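Local coordinates for putative carboxynorspermidine decarboxylase protein (Sinorhizobium meliloti, PDB 3MT1) that probably decarboxylates carboxynorspermidine and carboxyspermidine with pyridoxal 5'-phosphate as cofactor, giving norspermidine and spermidine for polyamine biosynthesis, at residues I97-D109 / L141-R155. Sequence-based numbering, arbitrary orientation.
Sequences IFNSISQLERFAD and LGEWDVPKVERVMDR
Ile101 in the first turn of helix 101-107 meets Glu143 and helix 146-150, and its side chain is worth following outward. CB sits 3.9 Å from Glu143 OE2. CG1, anti to its own carbonyl carbon, passes Val152 CG1, the two side chains running past each other in opposite directions. CD1 ends against the second helix, 3.6 Å from Lys148 O and close to Lys148 CB. CD1 also lies 3.8 Å from Glu143 CD, and the side chains of Ile101 and Glu143 cross at about a right angle. The backbone of the same isoleucine is held too: Ile101 N donates to Glu143 OE2 at 2.8 Å in a nearly straight bond (163°). The N-H meets OE2 on its anti side, 33° out of the carboxylate plane. Glu143 gets there by a bend at chi2 (-77°), and its negative charge at the start of the helix would suit the helix dipole. Ser100, the N-cap, closes the same turn by accepting from Gln103 N through OG.

One turn on, Leu104 and Val152 reach toward each other tip to tip, Leu104 CD2 standing 3.8 Å from Val152 CG2. Toward the helix end the guanidinium of Arg155 lays one face over Ala108 CB, with Glu105 CG at the guanidinium edge, nearest NH1. Glu105 OE2 makes a long salt bridge, 3.8 Å, to Arg151 NH2, coming in at the guanidinium edge.

At the strand end, Gly142 N gives Asn99 O a weak bond; Asn99 OD1 is taken by Tyr77 OH. Helix 101-107 follows strand 95-98, and the 141-155 segment leads from strand 115-119 toward strand 158-160, so the contact joins two successive beta-alpha connections on the outside of the (beta/alpha)8 barrel characteristic of fold-type III pyridoxal-phosphate decarboxylases.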
ATOM      1  N   ILE B  97      19.222  -1.698 -18.607  1.00 41.14           N
ATOM      2  CA  ILE B  97      18.464  -0.885 -19.524  1.00 41.69           C
ATOM      3  C   ILE B  97      18.237   0.491 -18.941  1.00 42.60           C
ATOM      4  O   ILE B  97      17.970   0.654 -17.734  1.00 41.46           O
ATOM      5  CB  ILE B  97      17.146  -1.551 -19.863  1.00 41.55           C
ATOM      6  CG1 ILE B  97      17.455  -2.840 -20.625  1.00 42.11           C
ATOM      7  CG2 ILE B  97      16.232  -0.614 -20.677  1.00 40.62           C
ATOM      8  CD1 ILE B  97      16.740  -4.041 -20.087  1.00 44.91           C
ATOM      9  N   PHE B  98      18.401   1.487 -19.811  1.00 43.68           N
ATOM     10  CA  PHE B  98      18.276   2.870 -19.405  1.00 44.27           C
ATOM     11  C   PHE B  98      17.103   3.464 -20.085  1.00 45.41           C
ATOM     12  O   PHE B  98      16.781   3.102 -21.227  1.00 45.77           O
ATOM     13  CB  PHE B  98      19.514   3.676 -19.729  1.00 44.67           C
ATOM     14  CG  PHE B  98      20.771   3.075 -19.195  1.00 44.28           C
ATOM     15  CD1 PHE B  98      21.171   3.326 -17.892  1.00 43.58           C
ATOM     16  CD2 PHE B  98      21.559   2.238 -20.000  1.00 44.19           C
ATOM     17  CE1 PHE B  98      22.340   2.761 -17.391  1.00 42.81           C
ATOM     18  CE2 PHE B  98      22.711   1.683 -19.518  1.00 43.35           C
ATOM     19  CZ  PHE B  98      23.103   1.942 -18.201  1.00 43.54           C
ATOM     20  N   ASN B  99      16.476   4.387 -19.358  1.00 46.37           N
ATOM     21  CA  ASN B  99      15.241   5.031 -19.760  1.00 47.03           C
ATOM     22  C   ASN B  99      15.442   6.101 -20.830  1.00 48.82           C
ATOM     23  O   ASN B  99      14.523   6.425 -21.579  1.00 50.00           O
ATOM     24  CB  ASN B  99      14.560   5.633 -18.530  1.00 46.61           C
ATOM     25  CG  ASN B  99      13.100   5.953 -18.773  1.00 47.31           C
ATOM     26  OD1 ASN B  99      12.294   5.049 -19.000  1.00 46.50           O
ATOM     27  ND2 ASN B  99      12.748   7.242 -18.725  1.00 48.05           N
ATOM     28  N   SER B 100      16.648   6.640 -20.902  1.00 49.78           N
ATOM     29  CA  SER B 100      16.896   7.841 -21.686  1.00 51.89           C
ATOM     30  C   SER B 100      18.358   7.870 -22.064  1.00 52.65           C
ATOM     31  O   SER B 100      19.182   7.205 -21.422  1.00 51.77           O
ATOM     32  CB  SER B 100      16.558   9.081 -20.858  1.00 52.67           C
ATOM     33  OG  SER B 100      17.479   9.198 -19.783  1.00 51.48           O
ATOM     34  N   ILE B 101      18.670   8.647 -23.102  1.00 54.92           N
ATOM     35  CA  ILE B 101      20.037   8.811 -23.598  1.00 55.89           C
ATOM     36  C   ILE B 101      20.930   9.331 -22.482  1.00 56.19           C
ATOM     37  O   ILE B 101      22.006   8.789 -22.221  1.00 55.61           O
ATOM     38  CB  ILE B 101      20.066   9.730 -24.843  1.00 58.61           C
ATOM     39  CG1 ILE B 101      19.807   8.886 -26.087  1.00 59.67           C
ATOM     40  CG2 ILE B 101      21.417  10.466 -24.981  1.00 59.09           C
ATOM     41  CD1 ILE B 101      18.905   9.544 -27.130  1.00 63.92           C
ATOM     42  N   SER B 102      20.442  10.364 -21.812  1.00 57.04           N
ATOM     43  CA  SER B 102      21.141  10.982 -20.711  1.00 57.99           C
ATOM     44  C   SER B 102      21.525   9.991 -19.588  1.00 56.22           C
ATOM     45  O   SER B 102      22.659  10.021 -19.100  1.00 56.44           O
ATOM     46  CB  SER B 102      20.285  12.128 -20.179  1.00 59.20           C
ATOM     47  OG  SER B 102      20.962  12.809 -19.148  1.00 61.09           O
ATOM     48  N   GLN B 103      20.593   9.121 -19.186  1.00 54.55           N
ATOM     49  CA  GLN B 103      20.897   8.051 -18.221  1.00 53.08           C
ATOM     50  C   GLN B 103      22.001   7.153 -18.755  1.00 53.08           C
ATOM     51  O   GLN B 103      22.922   6.756 -18.018  1.00 53.38           O
ATOM     52  CB  GLN B 103      19.665   7.188 -17.928  1.00 51.42           C
ATOM     53  CG  GLN B 103      18.663   7.802 -16.970  1.00 50.62           C
ATOM     54  CD  GLN B 103      18.978   7.463 -15.556  1.00 48.54           C
ATOM     55  OE1 GLN B 103      19.045   6.288 -15.199  1.00 48.41           O
ATOM     56  NE2 GLN B 103      19.177   8.486 -14.724  1.00 48.21           N
ATOM     57  N   LEU B 104      21.915   6.836 -20.040  1.00 52.84           N
ATOM     58  CA  LEU B 104      22.922   5.978 -20.652  1.00 52.75           C
ATOM     59  C   LEU B 104      24.287   6.650 -20.693  1.00 54.84           C
ATOM     60  O   LEU B 104      25.287   6.049 -20.317  1.00 54.49           O
ATOM     61  CB  LEU B 104      22.471   5.533 -22.040  1.00 52.26           C
ATOM     62  CG  LEU B 104      23.495   5.020 -23.025  1.00 50.51           C
ATOM     63  CD1 LEU B 104      23.993   3.672 -22.614  1.00 46.79           C
ATOM     64  CD2 LEU B 104      22.832   4.983 -24.391  1.00 47.77           C
ATOM     65  N   GLU B 105      24.316   7.906 -21.134  1.00 57.55           N
ATOM     66  CA  GLU B 105      25.548   8.684 -21.158  1.00 59.46           C
ATOM     67  C   GLU B 105      26.113   8.754 -19.753  1.00 59.30           C
ATOM     68  O   GLU B 105      27.304   8.585 -19.543  1.00 59.85           O
ATOM     69  CB  GLU B 105      25.284  10.074 -21.694  1.00 61.43           C
ATOM     70  CG  GLU B 105      25.284  10.164 -23.217  1.00 64.16           C
ATOM     71  CD  GLU B 105      24.888  11.559 -23.721  1.00 68.99           C
ATOM     72  OE1 GLU B 105      24.093  12.236 -23.015  1.00 71.20           O
ATOM     73  OE2 GLU B 105      25.357  11.982 -24.813  1.00 69.56           O
ATOM     74  N   ARG B 106      25.230   8.937 -18.776  1.00 58.98           N
ATOM     75  CA  ARG B 106      25.660   9.106 -17.402  1.00 59.05           C
ATOM     76  C   ARG B 106      26.304   7.859 -16.824  1.00 57.78           C
ATOM     77  O   ARG B 106      27.247   7.945 -16.045  1.00 58.41           O
ATOM     78  CB  ARG B 106      24.493   9.516 -16.536  1.00 58.41           C
ATOM     79  CG  ARG B 106      24.932  10.340 -15.377  1.00 61.88           C
ATOM     80  CD  ARG B 106      23.806  11.175 -14.861  1.00 67.07           C
ATOM     81  NE  ARG B 106      23.241  10.572 -13.657  1.00 70.15           N
ATOM     82  CZ  ARG B 106      22.063  10.907 -13.138  1.00 71.74           C
ATOM     83  NH1 ARG B 106      21.319  11.826 -13.736  1.00 72.83           N
ATOM     84  NH2 ARG B 106      21.616  10.307 -12.031  1.00 73.10           N
ATOM     85  N   PHE B 107      25.799   6.698 -17.217  1.00 56.24           N
ATOM     86  CA  PHE B 107      26.161   5.472 -16.537  1.00 55.17           C
ATOM     87  C   PHE B 107      26.916   4.491 -17.406  1.00 54.73           C
ATOM     88  O   PHE B 107      27.419   3.503 -16.910  1.00 53.92           O
ATOM     89  CB  PHE B 107      24.919   4.835 -15.915  1.00 53.56           C
ATOM     90  CG  PHE B 107      24.323   5.653 -14.810  1.00 54.15           C
ATOM     91  CD1 PHE B 107      25.102   6.042 -13.723  1.00 55.43           C
ATOM     92  CD2 PHE B 107      22.990   6.034 -14.849  1.00 53.17           C
ATOM     93  CE1 PHE B 107      24.556   6.805 -12.688  1.00 56.25           C
ATOM     94  CE2 PHE B 107      22.438   6.803 -13.825  1.00 53.48           C
ATOM     95  CZ  PHE B 107      23.218   7.191 -12.747  1.00 54.94           C
ATOM     96  N   ALA B 108      27.001   4.791 -18.696  1.00 56.15           N
ATOM     97  CA  ALA B 108      27.809   4.022 -19.659  1.00 56.68           C
ATOM     98  C   ALA B 108      29.066   3.414 -19.045  1.00 57.27           C
ATOM     99  O   ALA B 108      29.223   2.184 -19.054  1.00 56.94           O
ATOM    100  CB  ALA B 108      28.190   4.886 -20.825  1.00 58.37           C
ATOM    101  N   ASP B 109      29.947   4.266 -18.506  1.00 58.34           N
ATOM    102  CA  ASP B 109      31.217   3.807 -17.924  1.00 58.68           C
ATOM    103  C   ASP B 109      31.067   2.700 -16.889  1.00 56.72           C
ATOM    104  O   ASP B 109      31.716   1.664 -16.985  1.00 57.13           O
ATOM    105  CB  ASP B 109      32.047   4.969 -17.369  1.00 60.57           C
ATOM    106  CG  ASP B 109      32.904   5.604 -18.422  1.00 63.36           C
ATOM    107  OD1 ASP B 109      33.095   4.979 -19.479  1.00 64.03           O
ATOM    108  OD2 ASP B 109      33.399   6.722 -18.206  1.00 67.40           O
ATOM    109  N   LEU B 141       8.812   7.794 -20.810  1.00 66.93           N
ATOM    110  CA  LEU B 141       9.378   6.447 -20.724  1.00 64.93           C
ATOM    111  C   LEU B 141       9.911   6.020 -22.079  1.00 65.24           C
ATOM    112  O   LEU B 141       9.137   5.698 -22.974  1.00 66.03           O
ATOM    113  CB  LEU B 141       8.329   5.439 -20.267  1.00 63.46           C
ATOM    114  CG  LEU B 141       7.586   5.675 -18.955  1.00 63.35           C
ATOM    115  CD1 LEU B 141       6.577   4.561 -18.747  1.00 61.60           C
ATOM    116  CD2 LEU B 141       8.545   5.775 -17.764  1.00 61.88           C
ATOM    117  N   GLY B 142      11.230   6.020 -22.228  1.00 64.99           N
ATOM    118  CA  GLY B 142      11.862   5.621 -23.480  1.00 65.72           C
ATOM    119  C   GLY B 142      12.073   6.762 -24.463  1.00 68.03           C
ATOM    120  O   GLY B 142      11.386   7.781 -24.416  1.00 69.24           O
ATOM    121  N   GLU B 143      13.042   6.589 -25.352  1.00 68.65           N
ATOM    122  CA  GLU B 143      13.305   7.583 -26.389  1.00 71.59           C
ATOM    123  C   GLU B 143      12.477   7.256 -27.633  1.00 72.64           C
ATOM    124  O   GLU B 143      12.252   6.089 -27.931  1.00 71.46           O
ATOM    125  CB  GLU B 143      14.800   7.640 -26.721  1.00 71.89           C
ATOM    126  CG  GLU B 143      15.717   7.966 -25.524  1.00 71.98           C
ATOM    127  CD  GLU B 143      15.728   9.450 -25.133  1.00 74.77           C
ATOM    128  OE1 GLU B 143      15.215  10.290 -25.903  1.00 78.02           O
ATOM    129  OE2 GLU B 143      16.266   9.779 -24.053  1.00 73.93           O
ATOM    130  N   TRP B 144      12.009   8.281 -28.341  1.00 75.26           N
ATOM    131  CA  TRP B 144      11.208   8.076 -29.540  1.00 76.87           C
ATOM    132  C   TRP B 144      11.938   8.586 -30.762  1.00 79.11           C
ATOM    133  O   TRP B 144      11.636   8.172 -31.881  1.00 80.23           O
ATOM    134  CB  TRP B 144       9.854   8.794 -29.428  1.00 78.71           C
ATOM    135  CG  TRP B 144       9.956  10.293 -29.520  1.00 82.30           C
ATOM    136  CD1 TRP B 144       9.967  11.051 -30.661  1.00 85.95           C
ATOM    137  CD2 TRP B 144      10.080  11.205 -28.431  1.00 83.77           C
ATOM    138  NE1 TRP B 144      10.090  12.384 -30.346  1.00 88.53           N
ATOM    139  CE2 TRP B 144      10.161  12.508 -28.985  1.00 87.54           C
ATOM    140  CE3 TRP B 144      10.133  11.054 -27.038  1.00 83.35           C
ATOM    141  CZ2 TRP B 144      10.284  13.656 -28.191  1.00 90.37           C
ATOM    142  CZ3 TRP B 144      10.254  12.198 -26.241  1.00 85.74           C
ATOM    143  CH2 TRP B 144      10.327  13.483 -26.823  1.00 89.30           C
ATOM    144  N   ASP B 145      12.881   9.502 -30.549  1.00 80.24           N
ATOM    145  CA  ASP B 145      13.525  10.235 -31.651  1.00 83.00           C
ATOM    146  C   ASP B 145      14.750   9.506 -32.206  1.00 82.19           C
ATOM    147  O   ASP B 145      15.830   9.513 -31.600  1.00 81.16           O
ATOM    148  CB  ASP B 145      13.871  11.660 -31.209  1.00 84.86           C
ATOM    149  CG  ASP B 145      14.213  12.576 -32.374  1.00 89.62           C
ATOM    150  OD1 ASP B 145      14.759  12.101 -33.393  1.00 91.25           O
ATOM    151  OD2 ASP B 145      13.949  13.793 -32.262  1.00 93.02           O
ATOM    152  N   VAL B 146      14.548   8.887 -33.370  1.00 82.77           N
ATOM    153  CA  VAL B 146      15.536   8.022 -34.035  1.00 82.22           C
ATOM    154  C   VAL B 146      16.925   8.667 -34.179  1.00 83.47           C
ATOM    155  O   VAL B 146      17.914   8.051 -33.790  1.00 82.19           O
ATOM    156  CB  VAL B 146      15.005   7.508 -35.427  1.00 83.80           C
ATOM    157  CG1 VAL B 146      16.133   6.952 -36.315  1.00 83.67           C
ATOM    158  CG2 VAL B 146      13.894   6.477 -35.233  1.00 81.84           C
ATOM    159  N   PRO B 147      17.004   9.897 -34.740  1.00 86.00           N
ATOM    160  CA  PRO B 147      18.286  10.602 -34.880  1.00 87.12           C
ATOM    161  C   PRO B 147      19.127  10.732 -33.602  1.00 84.92           C
ATOM    162  O   PRO B 147      20.344  10.532 -33.660  1.00 84.80           O
ATOM    163  CB  PRO B 147      17.863  11.986 -35.380  1.00 90.45           C
ATOM    164  CG  PRO B 147      16.647  11.718 -36.188  1.00 91.36           C
ATOM    165  CD  PRO B 147      15.929  10.599 -35.478  1.00 88.55           C
ATOM    166  N   LYS B 148      18.497  11.081 -32.477  1.00 83.15           N
ATOM    167  CA  LYS B 148      19.207  11.184 -31.193  1.00 81.08           C
ATOM    168  C   LYS B 148      19.676   9.816 -30.740  1.00 77.63           C
ATOM    169  O   LYS B 148      20.765   9.679 -30.188  1.00 77.03           O
ATOM    170  CB  LYS B 148      18.336  11.807 -30.093  1.00 80.55           C
ATOM    171  CG  LYS B 148      18.290  13.320 -30.088  1.00 83.76           C
ATOM    172  CD  LYS B 148      16.934  13.841 -30.555  1.00 85.97           C
ATOM    173  CE  LYS B 148      15.972  14.087 -29.393  1.00 84.30           C
ATOM    174  NZ  LYS B 148      16.260  15.387 -28.725  1.00 85.59           N
ATOM    175  N   VAL B 149      18.844   8.808 -30.967  1.00 75.57           N
ATOM    176  CA  VAL B 149      19.222   7.434 -30.658  1.00 73.09           C
ATOM    177  C   VAL B 149      20.532   7.113 -31.401  1.00 74.40           C
ATOM    178  O   VAL B 149      21.554   6.774 -30.790  1.00 73.28           O
ATOM    179  CB  VAL B 149      18.098   6.432 -31.055  1.00 71.68           C
ATOM    180  CG1 VAL B 149      18.568   4.989 -30.911  1.00 69.06           C
ATOM    181  CG2 VAL B 149      16.828   6.685 -30.257  1.00 69.92           C
ATOM    182  N   GLU B 150      20.487   7.281 -32.723  1.00 76.68           N
ATOM    183  CA  GLU B 150      21.578   6.951 -33.612  1.00 78.33           C
ATOM    184  C   GLU B 150      22.949   7.456 -33.176  1.00 79.10           C
ATOM    185  O   GLU B 150      23.965   6.780 -33.400  1.00 78.98           O
ATOM    186  CB  GLU B 150      21.264   7.465 -35.004  1.00 81.42           C
ATOM    187  CG  GLU B 150      20.623   6.441 -35.915  1.00 82.85           C
ATOM    188  CD  GLU B 150      21.270   6.428 -37.286  1.00 87.69           C
ATOM    189  OE1 GLU B 150      22.371   5.835 -37.428  1.00 88.05           O
ATOM    190  OE2 GLU B 150      20.673   7.017 -38.214  1.00 90.74           O
ATOM    191  N   ARG B 151      22.981   8.636 -32.556  1.00 79.98           N
ATOM    192  CA  ARG B 151      24.243   9.217 -32.097  1.00 80.86           C
ATOM    193  C   ARG B 151      24.884   8.383 -30.974  1.00 78.07           C
ATOM    194  O   ARG B 151      26.058   8.556 -30.627  1.00 78.74           O
ATOM    195  CB  ARG B 151      24.061  10.679 -31.674  1.00 82.51           C
ATOM    196  CG  ARG B 151      25.284  11.524 -32.011  1.00 86.19           C
ATOM    197  CD  ARG B 151      25.251  12.872 -31.349  1.00 87.21           C
ATOM    198  NE  ARG B 151      26.456  13.107 -30.551  1.00 87.50           N
ATOM    199  CZ  ARG B 151      26.494  13.030 -29.217  1.00 84.56           C
ATOM    200  NH1 ARG B 151      27.629  13.258 -28.565  1.00 84.56           N
ATOM    201  NH2 ARG B 151      25.398  12.730 -28.529  1.00 80.49           N
ATOM    202  N   VAL B 152      24.114   7.452 -30.431  1.00 74.87           N
ATOM    203  CA  VAL B 152      24.568   6.730 -29.267  1.00 71.96           C
ATOM    204  C   VAL B 152      24.568   5.186 -29.455  1.00 69.12           C
ATOM    205  O   VAL B 152      24.734   4.424 -28.507  1.00 67.10           O
ATOM    206  CB  VAL B 152      23.819   7.260 -28.039  1.00 70.92           C
ATOM    207  CG1 VAL B 152      22.491   6.538 -27.848  1.00 69.68           C
ATOM    208  CG2 VAL B 152      24.695   7.183 -26.817  1.00 70.68           C
HETATM  209  N   MSE B 153      24.464   4.761 -30.713  1.00 69.12           N
HETATM  210  CA  MSE B 153      24.435   3.348 -31.105  1.00 66.75           C
HETATM  211  C   MSE B 153      25.731   2.569 -30.861  1.00 66.03           C
HETATM  212  O   MSE B 153      25.710   1.358 -30.770  1.00 64.05           O
HETATM  213  CB  MSE B 153      24.036   3.236 -32.575  1.00 67.93           C
HETATM  214  CG  MSE B 153      22.588   3.582 -32.837  1.00 66.60           C
HETATM  215 SE   MSE B 153      21.346   2.156 -32.303  0.75 62.21          SE
HETATM  216  CE  MSE B 153      21.541   1.011 -33.835  1.00 61.87           C
ATOM    217  N   ASP B 154      26.856   3.264 -30.754  1.00 67.14           N
ATOM    218  CA  ASP B 154      28.128   2.599 -30.472  1.00 66.87           C
ATOM    219  C   ASP B 154      28.263   2.200 -28.995  1.00 64.63           C
ATOM    220  O   ASP B 154      29.291   1.672 -28.576  1.00 64.04           O
ATOM    221  CB  ASP B 154      29.318   3.497 -30.911  1.00 69.65           C
ATOM    222  N   ARG B 155      27.224   2.457 -28.205  1.00 62.89           N
ATOM    223  CA  ARG B 155      27.301   2.240 -26.766  1.00 61.04           C
ATOM    224  C   ARG B 155      26.232   1.270 -26.275  1.00 58.53           C
ATOM    225  O   ARG B 155      26.280   0.815 -25.134  1.00 57.01           O
ATOM    226  CB  ARG B 155      27.179   3.569 -26.015  1.00 61.80           C
ATOM    227  CG  ARG B 155      27.907   4.728 -26.669  1.00 66.03           C
ATOM    228  CD  ARG B 155      27.862   5.957 -25.803  1.00 68.80           C
ATOM    229  NE  ARG B 155      28.852   5.900 -24.737  1.00 71.23           N
ATOM    230  CZ  ARG B 155      28.989   6.813 -23.777  1.00 74.52           C
ATOM    231  NH1 ARG B 155      28.186   7.877 -23.721  1.00 75.59           N
ATOM    232  NH2 ARG B 155      29.934   6.657 -22.851  1.00 75.47           N
TER